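Major royal jelly protein 1 (Apis mellifera, PDB 5YYL) is the most abundant protein of royal jelly, where it probably serves as larval food, and binds a sterol. Local coordinates at residues Trp37-Tyr42 and Gly57-Lys62; Asn64-Ile69 and Val78-Tyr83. All blocks are in the same frame, centred on the assembly; numbering follows the deposited sequence.

Contact 1. Residues Trp37-Tyr42 and Gly57-Lys62; sequences WKFFDY and GEYDYK
On the way into the beta-propeller of this royal jelly protein, helix 47-56 is flanked by two largely irregular segments, 37-42 and 57-62, which meet each other without forming a sheet; G57, at positive phi, ends the helix in a Schellman motif. The close-packed part of the contact centres on Y59, a buried side chain. With CG anti to the backbone N (chi1 164°), its ring reaches across to segment 37-42, and the hydroxyl OH donates to F40 O at 3.1 Å, along a lone pair in the carbonyl plane and close to the plane of the ring. The D41 carboxylate lies nearly parallel to that ring (planes 11° apart), with D41 OD1 3.3 Å from Y59 OH. The edge of Y42 meets the face of Y59 in an offset edge-to-face pair, the planes turned 75° apart and Y42 CD2 4.0 Å from Y59 CE1, while P87 touches both side chains.

The looser side, nearer solvent, belongs to F39 and Y61. Both rings lie in the crowded position between backbone N and carbonyl carbon, and the edge of Y61 points into the face of F39, with centroids 5.0 Å apart; F395 packs against both. Beyond them exposed K62 folds back over the Y61 ring. D60 OD1 accepts from K62 N at 2.9 Å, an Asx turn, and the same oxygen, through its syn lone pair, forms a salt bridge with K62 NZ at 3.0 Å.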
loop_
_atom_site.group_PDB
_atom_site.type_symbol
_atom_site.label_atom_id
_atom_site.label_comp_id
_atom_site.label_asym_id
_atom_site.label_seq_id
_atom_site.Cartn_x
_atom_site.Cartn_y
_atom_site.Cartn_z
ATOM N N TRP A 37 -18.347 -13.046 30.763
ATOM C CA TRP A 37 -19.760 -13.303 30.899
ATOM C C TRP A 37 -20.180 -13.192 32.345
ATOM O O TRP A 37 -19.446 -13.587 33.256
ATOM C CB TRP A 37 -20.100 -14.688 30.428
ATOM C CG TRP A 37 -20.057 -14.911 28.978
ATOM C CD1 TRP A 37 -21.086 -14.791 28.097
ATOM C CD2 TRP A 37 -18.943 -15.392 28.230
ATOM N NE1 TRP A 37 -20.680 -15.150 26.834
ATOM C CE2 TRP A 37 -19.366 -15.526 26.887
ATOM C CE3 TRP A 37 -17.623 -15.725 28.561
ATOM C CZ2 TRP A 37 -18.516 -15.976 25.876
ATOM C CZ3 TRP A 37 -16.783 -16.177 27.555
ATOM C CH2 TRP A 37 -17.233 -16.297 26.229
ATOM N N LYS A 38 -21.370 -12.626 32.533
ATOM C CA LYS A 38 -22.106 -12.755 33.783
ATOM C C LYS A 38 -22.866 -14.073 33.723
ATOM O O LYS A 38 -22.948 -14.783 34.717
ATOM C CB LYS A 38 -23.056 -11.578 33.975
ATOM C CG LYS A 38 -22.338 -10.243 34.026
ATOM C CD LYS A 38 -23.260 -9.099 34.431
ATOM C CE LYS A 38 -22.482 -7.903 34.967
ATOM N NZ LYS A 38 -23.271 -7.046 35.906
ATOM N N PHE A 39 -23.400 -14.388 32.550
ATOM C CA PHE A 39 -24.045 -15.661 32.305
ATOM C C PHE A 39 -24.158 -15.874 30.808
ATOM O O PHE A 39 -24.143 -14.919 30.033
ATOM C CB PHE A 39 -25.446 -15.704 32.925
ATOM C CG PHE A 39 -26.332 -14.562 32.499
ATOM C CD1 PHE A 39 -27.033 -14.614 31.291
ATOM C CD2 PHE A 39 -26.449 -13.425 33.298
ATOM C CE1 PHE A 39 -27.823 -13.555 30.886
ATOM C CE2 PHE A 39 -27.247 -12.366 32.901
ATOM C CZ PHE A 39 -27.940 -12.432 31.693
ATOM N N PHE A 40 -24.301 -17.125 30.410
ATOM C CA PHE A 40 -24.360 -17.445 29.006
ATOM C C PHE A 40 -25.771 -17.301 28.489
ATOM O O PHE A 40 -26.735 -17.482 29.225
ATOM C CB PHE A 40 -23.805 -18.844 28.735
ATOM C CG PHE A 40 -22.319 -18.905 28.844
ATOM C CD1 PHE A 40 -21.525 -18.661 27.726
ATOM C CD2 PHE A 40 -21.704 -19.143 30.076
ATOM C CE1 PHE A 40 -20.151 -18.696 27.824
ATOM C CE2 PHE A 40 -20.330 -19.172 30.178
ATOM C CZ PHE A 40 -19.554 -18.949 29.052
ATOM N N ASP A 41 -25.853 -16.951 27.210
ATOM C CA ASP A 41 -27.093 -16.776 26.484
ATOM C C ASP A 41 -26.773 -17.116 25.038
ATOM O O ASP A 41 -25.602 -17.135 24.660
ATOM C CB ASP A 41 -27.572 -15.327 26.624
ATOM C CG ASP A 41 -29.012 -15.128 26.161
ATOM O OD1 ASP A 41 -29.622 -16.076 25.605
ATOM O OD2 ASP A 41 -29.534 -14.006 26.359
ATOM N N TYR A 42 -27.798 -17.394 24.237
ATOM C CA TYR A 42 -27.605 -17.881 22.876
ATOM C C TYR A 42 -28.302 -17.008 21.816
ATOM O O TYR A 42 -29.196 -16.229 22.122
ATOM C CB TYR A 42 -28.084 -19.333 22.783
ATOM C CG TYR A 42 -27.387 -20.280 23.745
ATOM C CD1 TYR A 42 -26.494 -21.250 23.285
ATOM C CD2 TYR A 42 -27.621 -20.209 25.118
ATOM C CE1 TYR A 42 -25.861 -22.111 24.170
ATOM C CE2 TYR A 42 -26.984 -21.057 26.001
ATOM C CZ TYR A 42 -26.109 -22.003 25.529
ATOM O OH TYR A 42 -25.500 -22.836 26.426
ATOM N N GLY A 57 -38.228 -24.633 29.041
ATOM C CA GLY A 57 -37.184 -25.207 29.894
ATOM C C GLY A 57 -35.968 -25.709 29.126
ATOM O O GLY A 57 -35.076 -26.333 29.721
ATOM N N GLU A 58 -35.930 -25.447 27.813
ATOM C CA GLU A 58 -34.757 -25.701 26.968
ATOM C C GLU A 58 -33.567 -24.807 27.339
ATOM O O GLU A 58 -32.440 -25.212 27.099
ATOM C CB GLU A 58 -35.105 -25.469 25.482
ATOM N N TYR A 59 -33.828 -23.617 27.901
ATOM C CA TYR A 59 -32.776 -22.652 28.250
ATOM C C TYR A 59 -33.028 -21.900 29.575
ATOM O O TYR A 59 -33.740 -20.908 29.604
ATOM C CB TYR A 59 -32.565 -21.649 27.091
ATOM C CG TYR A 59 -31.798 -20.405 27.506
ATOM C CD1 TYR A 59 -30.495 -20.490 28.003
ATOM C CD2 TYR A 59 -32.393 -19.146 27.460
ATOM C CE1 TYR A 59 -29.807 -19.356 28.415
ATOM C CE2 TYR A 59 -31.708 -18.011 27.867
ATOM C CZ TYR A 59 -30.414 -18.120 28.343
ATOM O OH TYR A 59 -29.735 -16.998 28.748
ATOM N N ASP A 60 -32.414 -22.385 30.650
ATOM C CA ASP A 60 -32.303 -21.668 31.922
ATOM C C ASP A 60 -30.866 -21.164 32.004
ATOM O O ASP A 60 -29.912 -21.950 31.937
ATOM C CB ASP A 60 -32.605 -22.589 33.118
ATOM C CG ASP A 60 -32.682 -21.834 34.465
ATOM O OD1 ASP A 60 -32.081 -20.748 34.630
ATOM O OD2 ASP A 60 -33.353 -22.348 35.384
ATOM N N TYR A 61 -30.726 -19.852 32.153
ATOM C CA TYR A 61 -29.416 -19.206 32.229
ATOM C C TYR A 61 -28.605 -19.618 33.469
ATOM O O TYR A 61 -27.374 -19.600 33.437
ATOM C CB TYR A 61 -29.566 -17.675 32.161
ATOM C CG TYR A 61 -30.008 -16.986 33.444
ATOM C CD1 TYR A 61 -29.062 -16.438 34.318
ATOM C CD2 TYR A 61 -31.361 -16.844 33.769
ATOM C CE1 TYR A 61 -29.443 -15.785 35.485
ATOM C CE2 TYR A 61 -31.755 -16.189 34.937
ATOM C CZ TYR A 61 -30.794 -15.654 35.797
ATOM O OH TYR A 61 -31.165 -15.002 36.970
ATOM N N LYS A 62 -29.293 -19.989 34.547
ATOM C CA LYS A 62 -28.628 -20.388 35.795
ATOM C C LYS A 62 -27.919 -21.749 35.728
ATOM O O LYS A 62 -27.150 -22.073 36.629
ATOM C CB LYS A 62 -29.627 -20.382 36.970
ATOM C CG LYS A 62 -30.081 -18.992 37.410
ATOM C CD LYS A 62 -30.954 -19.021 38.669
ATOM C CE LYS A 62 -32.444 -18.913 38.362
ATOM N NZ LYS A 62 -32.939 -19.963 37.422
#

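Contact 2. Residues Asn64-Ile69 and Val78-Tyr83; sequences NYPSDI and VTMLRY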
loop_
_atom_site.group_PDB
_atom_site.type_symbol
_atom_site.label_atom_id
_atom_site.label_comp_id
_atom_site.label_asym_id
_atom_site.label_seq_id
_atom_site.Cartn_x
_atom_site.Cartn_y
_atom_site.Cartn_z
ATOM N N ASN A 64 -26.008 -22.911 32.944
ATOM C CA ASN A 64 -25.057 -22.962 31.833
ATOM C C ASN A 64 -23.647 -22.756 32.353
ATOM O O ASN A 64 -23.314 -21.686 32.862
ATOM C CB ASN A 64 -25.421 -21.954 30.754
ATOM C CG ASN A 64 -26.592 -22.423 29.911
ATOM O OD1 ASN A 64 -26.432 -22.828 28.761
ATOM N ND2 ASN A 64 -27.778 -22.409 30.505
ATOM N N TYR A 65 -22.848 -23.814 32.259
ATOM C CA TYR A 65 -21.499 -23.851 32.808
ATOM C C TYR A 65 -20.548 -24.305 31.707
ATOM O O TYR A 65 -20.796 -25.337 31.047
ATOM C CB TYR A 65 -21.405 -24.815 33.989
ATOM C CG TYR A 65 -22.497 -24.649 35.025
ATOM C CD1 TYR A 65 -22.542 -23.520 35.851
ATOM C CD2 TYR A 65 -23.498 -25.626 35.180
ATOM C CE1 TYR A 65 -23.543 -23.367 36.801
ATOM C CE2 TYR A 65 -24.502 -25.482 36.128
ATOM C CZ TYR A 65 -24.524 -24.352 36.930
ATOM O OH TYR A 65 -25.528 -24.210 37.868
ATOM N N PRO A 66 -19.467 -23.540 31.487
ATOM C CA PRO A 66 -18.582 -23.875 30.378
ATOM C C PRO A 66 -17.572 -24.945 30.765
ATOM O O PRO A 66 -17.041 -24.925 31.861
ATOM C CB PRO A 66 -17.898 -22.541 30.068
ATOM C CG PRO A 66 -17.872 -21.823 31.382
ATOM C CD PRO A 66 -19.010 -22.344 32.224
ATOM N N SER A 67 -17.333 -25.872 29.861
ATOM C CA SER A 67 -16.415 -26.973 30.076
ATOM C C SER A 67 -15.068 -26.715 29.387
ATOM O O SER A 67 -14.023 -26.873 30.008
ATOM C CB SER A 67 -17.041 -28.267 29.558
ATOM O OG SER A 67 -16.172 -29.363 29.756
ATOM N N ASP A 68 -15.102 -26.342 28.109
ATOM C CA ASP A 68 -13.888 -26.160 27.316
ATOM C C ASP A 68 -14.012 -24.971 26.360
ATOM O O ASP A 68 -15.108 -24.527 26.051
ATOM C CB ASP A 68 -13.594 -27.453 26.523
ATOM C CG ASP A 68 -12.111 -27.599 26.096
ATOM O OD1 ASP A 68 -11.268 -26.776 26.477
ATOM O OD2 ASP A 68 -11.772 -28.562 25.377
ATOM N N ILE A 69 -12.865 -24.444 25.937
ATOM C CA ILE A 69 -12.781 -23.436 24.880
ATOM C C ILE A 69 -11.774 -23.911 23.866
ATOM O O ILE A 69 -10.924 -24.751 24.169
ATOM C CB ILE A 69 -12.351 -22.044 25.399
ATOM C CG1 ILE A 69 -10.981 -22.080 26.092
ATOM C CG2 ILE A 69 -13.395 -21.508 26.368
ATOM C CD1 ILE A 69 -10.440 -20.726 26.507
ATOM N N VAL A 78 -16.912 -22.593 22.548
ATOM C CA VAL A 78 -17.230 -22.636 23.975
ATOM C C VAL A 78 -18.172 -23.803 24.177
ATOM O O VAL A 78 -19.238 -23.823 23.572
ATOM C CB VAL A 78 -17.918 -21.345 24.453
ATOM C CG1 VAL A 78 -18.280 -21.448 25.930
ATOM C CG2 VAL A 78 -17.018 -20.133 24.204
ATOM N N THR A 79 -17.774 -24.787 24.986
ATOM C CA THR A 79 -18.607 -25.971 25.216
ATOM C C THR A 79 -19.293 -25.868 26.557
ATOM O O THR A 79 -18.699 -25.411 27.526
ATOM C CB THR A 79 -17.856 -27.305 25.149
ATOM O OG1 THR A 79 -17.063 -27.481 26.326
ATOM C CG2 THR A 79 -17.017 -27.394 23.922
ATOM N N MET A 80 -20.548 -26.298 26.594
ATOM C CA MET A 80 -21.351 -26.185 27.796
ATOM C C MET A 80 -21.710 -27.578 28.330
ATOM O O MET A 80 -22.099 -28.491 27.558
ATOM C CB MET A 80 -22.608 -25.368 27.518
ATOM C CG MET A 80 -23.032 -24.498 28.692
ATOM S SD MET A 80 -22.050 -23.014 29.017
ATOM C CE MET A 80 -21.608 -22.504 27.353
ATOM N N LEU A 81 -21.539 -27.731 29.649
ATOM C CA LEU A 81 -21.969 -28.938 30.355
ATOM C C LEU A 81 -23.478 -29.019 30.232
ATOM O O LEU A 81 -24.182 -28.069 30.600
ATOM C CB LEU A 81 -21.602 -28.890 31.843
ATOM C CG LEU A 81 -20.128 -29.004 32.225
ATOM C CD1 LEU A 81 -19.957 -28.851 33.722
ATOM C CD2 LEU A 81 -19.559 -30.312 31.721
ATOM N N ARG A 82 -23.963 -30.147 29.721
ATOM C CA ARG A 82 -25.391 -30.316 29.430
ATOM C C ARG A 82 -26.184 -30.639 30.679
ATOM O O ARG A 82 -26.456 -31.789 30.976
ATOM C CB ARG A 82 -25.612 -31.394 28.371
ATOM C CG ARG A 82 -27.053 -31.537 27.931
ATOM C CD ARG A 82 -27.495 -30.422 26.975
ATOM N NE ARG A 82 -27.044 -30.755 25.630
ATOM C CZ ARG A 82 -27.522 -30.255 24.496
ATOM N NH1 ARG A 82 -28.494 -29.336 24.498
ATOM N NH2 ARG A 82 -27.001 -30.677 23.336
ATOM N N TYR A 83 -26.537 -29.597 31.408
ATOM C CA TYR A 83 -27.533 -29.696 32.454
ATOM C C TYR A 83 -28.934 -29.485 31.851
ATOM O O TYR A 83 -29.083 -29.360 30.632
ATOM C CB TYR A 83 -27.230 -28.724 33.599
ATOM C CG TYR A 83 -26.150 -29.210 34.539
ATOM C CD1 TYR A 83 -26.431 -29.455 35.877
ATOM C CD2 TYR A 83 -24.843 -29.434 34.092
ATOM C CE1 TYR A 83 -25.450 -29.899 36.748
ATOM C CE2 TYR A 83 -23.856 -29.886 34.960
ATOM C CZ TYR A 83 -24.166 -30.113 36.290
ATOM O OH TYR A 83 -23.215 -30.561 37.176
#
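A beta bulge interrupts the antiparallel hairpin of strands 65-72 and 75-81, the first two strands of a four-stranded sheet that would form one blade of the propeller. S67 and D68 together stand opposite T79, between the non-hydrogen-bonded pairs P66-M80 and I69-V78. Three backbone bonds make the ladder. L81 N meets Y65 O at 2.9 Å, nearly along the C=O axis. S67 N binds T79 O at 2.7 Å from above the carbonyl plane, whereas T79 N approaches D68 O in the plane of the D68 carbonyl, at 2.9 Å and almost straight (171°). The extra residue sends the D68 amide toward the T79 side chain instead, and its bond to T79 OG1, which sits in the crowded position, is weak and bent (128°).

Side chains pack around this ladder. M80, bent at chi2 and chi3, lays SD against the Y65-P66 peptide, 3.6 Å from P66 N, and its CG passes N64 OD1, which is itself bonded to Y42 OH. L81 CD2 lies 3.9 Å from S67 CB. At the open end of the hairpin, Y65 turns its edge into the face of Y83 in a T-shaped pair, planes 81° apart.

Farther out, neighbouring elements hold the bulge. S67 OG bonds to S125 O, and K126 NZ to S67 O, both from strand 124-129 of the adjacent sheet. P66 and I69 rest on L381 of strand 373-383. D68 OD2 of the bulge accepts from the backbone N of L127.

How the contacts relate
Contact 1 closes before contact 2 opens along the chain: segment 37-42, helix 47-56 and segment 57-62 lead directly into strand 65-72, which turns back as strand 75-81. The two centres lie about 11 Å apart on the same side of the chain's centre, contact 1 farther out at about 21 Å and contact 2 at about 11 Å. They touch directly. Y42 OH lies 2.5 Å from N64 OD1, a probable hydrogen bond, and F40 CE2 packs 3.8 Å from P66 CG. Segment 37-42, which leads into the helix, thus packs on the first strand of what is probably a propeller blade, well away from the sterol pocket.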